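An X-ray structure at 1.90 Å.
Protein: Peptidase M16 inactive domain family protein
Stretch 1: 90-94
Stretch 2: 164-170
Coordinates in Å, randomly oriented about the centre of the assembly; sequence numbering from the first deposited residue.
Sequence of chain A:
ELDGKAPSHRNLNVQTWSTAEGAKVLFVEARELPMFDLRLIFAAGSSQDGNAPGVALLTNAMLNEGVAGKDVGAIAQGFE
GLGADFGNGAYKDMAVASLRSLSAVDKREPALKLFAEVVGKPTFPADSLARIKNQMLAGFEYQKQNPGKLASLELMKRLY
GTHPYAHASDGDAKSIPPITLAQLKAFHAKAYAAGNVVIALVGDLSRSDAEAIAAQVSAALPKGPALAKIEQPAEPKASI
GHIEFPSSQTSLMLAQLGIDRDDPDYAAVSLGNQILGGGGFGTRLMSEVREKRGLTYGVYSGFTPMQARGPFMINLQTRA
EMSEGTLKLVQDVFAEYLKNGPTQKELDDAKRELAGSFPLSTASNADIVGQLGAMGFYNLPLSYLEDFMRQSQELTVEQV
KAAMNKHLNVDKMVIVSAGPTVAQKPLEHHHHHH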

# COMPACT_ATOMS: atom_id res chain seq x y z
N ALA A 90 11.40 -0.60 8.98
CA ALA A 90 11.91 -0.54 10.34
C ALA A 90 10.71 -0.67 11.28
O ALA A 90 9.64 -0.13 11.02
N TYR A 91 10.91 -1.40 12.37
CA TYR A 91 9.86 -1.64 13.35
C TYR A 91 10.34 -1.37 14.76
O TYR A 91 11.23 -0.54 14.96
N LYS A 92 9.77 -2.06 15.74
CA LYS A 92 10.15 -1.88 17.13
C LYS A 92 11.48 -2.52 17.47
O LYS A 92 12.37 -1.87 18.00
N ASP A 93 11.63 -3.81 17.18
CA ASP A 93 12.88 -4.48 17.51
C ASP A 93 13.77 -4.88 16.33
O ASP A 93 14.87 -5.38 16.53
N MSE A 94 13.31 -4.65 15.11
CA MSE A 94 14.12 -4.98 13.94
C MSE A 94 13.96 -3.98 12.81
O MSE A 94 13.03 -3.17 12.80
N PRO A 164 11.63 0.94 25.94
CA PRO A 164 11.91 1.30 24.54
C PRO A 164 10.81 0.99 23.52
O PRO A 164 10.81 1.57 22.43
N TYR A 165 9.89 0.09 23.85
CA TYR A 165 8.80 -0.24 22.93
C TYR A 165 7.64 0.74 23.03
O TYR A 165 6.78 0.78 22.16
N ALA A 166 7.62 1.54 24.09
CA ALA A 166 6.54 2.49 24.31
C ALA A 166 6.36 3.57 23.23
O ALA A 166 5.25 3.79 22.75
N HIS A 167 7.45 4.25 22.86
CA HIS A 167 7.36 5.34 21.89
C HIS A 167 7.14 4.89 20.45
O HIS A 167 7.55 3.80 20.05
N ALA A 168 6.49 5.75 19.68
CA ALA A 168 6.21 5.46 18.28
C ALA A 168 7.51 5.34 17.50
O ALA A 168 8.43 6.14 17.67
N SER A 169 7.57 4.33 16.63
CA SER A 169 8.75 4.07 15.81
C SER A 169 9.19 5.24 14.94
O SER A 169 10.38 5.45 14.73
N ASP A 170 8.23 6.00 14.41
CA ASP A 170 8.55 7.13 13.56
C ASP A 170 8.90 8.40 14.33
O ASP A 170 9.07 9.47 13.74

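The rule of this contact is one long lysine reaching into a loop that offers it backbone carbonyls. Along the first stretch, Ala90 directs its CB toward the other segment but stops short of touching it. Tyr91 points its CA-to-CB bond away, with chi1 in m, and its closest approach to the loop is through its backbone: Tyr91 O lies 3.7 Å from Ser169 OG, whose hydrogen bonding is met elsewhere in the structure.

Lys92 carries the interface. Its CB points toward the loop, and the m, m, t, t rotamer bends the chain near its base, then runs it out extended. The amine reaches two carbonyls, with hydrogen bonds from Lys92 NZ to Tyr165 O at 2.5 Å and to His167 O at 2.7 Å, so a single charged group ties together two points of an irregular loop. The aliphatic part is used too: Lys92 CD packs 3.7 Å from Ser169 OG, and Lys92 CB sits 4.1 Å from Tyr165 CD1, oblique to the ring.

Asp93, chi1 p, leaves sideways and contributes carbon, its CB 3.7 Å from Tyr165 OH. Tyr165, chi1 m, also starts sideways, but its ring extends back to both residues. Met94, a selenomethionine, remains out of reach. Within the loop, His167 ND1 donates to Ala168 O at 3.1 Å.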

# COMPACT_ATOMS: atom_id res chain seq x y z
CB ALA A 90 12.65 0.78 10.57
CB TYR A 91 9.40 -3.09 13.19
CG TYR A 91 9.12 -3.43 11.75
CD1 TYR A 91 7.98 -2.93 11.11
CD2 TYR A 91 10.03 -4.15 10.99
CE1 TYR A 91 7.76 -3.14 9.75
CE2 TYR A 91 9.83 -4.37 9.62
CZ TYR A 91 8.69 -3.86 9.01
OH TYR A 91 8.48 -4.05 7.67
CB LYS A 92 9.07 -2.46 18.06
CG LYS A 92 7.72 -1.76 17.99
CD LYS A 92 7.76 -0.43 18.69
CE LYS A 92 6.36 0.14 18.88
NZ LYS A 92 6.39 1.36 19.71
CB ASP A 93 12.63 -5.68 18.45
CG ASP A 93 11.67 -6.70 17.87
OD1 ASP A 93 11.04 -6.41 16.83
OD2 ASP A 93 11.54 -7.80 18.46
CB MSE A 94 13.81 -6.40 13.43
CG MSE A 94 12.35 -6.67 13.07
SE MSE A 94 12.09 -8.21 12.12
CE MSE A 94 12.34 -9.45 13.38
CB PRO A 164 13.22 0.56 24.25
CG PRO A 164 13.91 0.62 25.58
CD PRO A 164 12.80 0.27 26.55
CB TYR A 165 8.22 -1.64 23.19
CG TYR A 165 9.12 -2.82 22.84
CD1 TYR A 165 10.22 -2.67 22.00
CD2 TYR A 165 8.83 -4.08 23.34
CE1 TYR A 165 11.02 -3.78 21.67
CE2 TYR A 165 9.61 -5.18 23.03
CZ TYR A 165 10.70 -5.03 22.19
OH TYR A 165 11.46 -6.13 21.90
CB ALA A 166 6.71 3.15 25.67
CB HIS A 167 8.61 6.22 21.99
CG HIS A 167 9.84 5.58 21.43
ND1 HIS A 167 10.26 5.79 20.13
CD2 HIS A 167 10.72 4.71 21.98
CE1 HIS A 167 11.35 5.08 19.91
NE2 HIS A 167 11.65 4.41 21.01
CB ALA A 168 5.35 6.56 17.68
CB SER A 169 8.51 2.86 14.91
OG SER A 169 8.32 1.69 15.69
CB ASP A 170 7.40 7.42 12.59
CG ASP A 170 6.05 7.50 13.30
OD1 ASP A 170 5.99 8.00 14.45
OD2 ASP A 170 5.04 7.07 12.70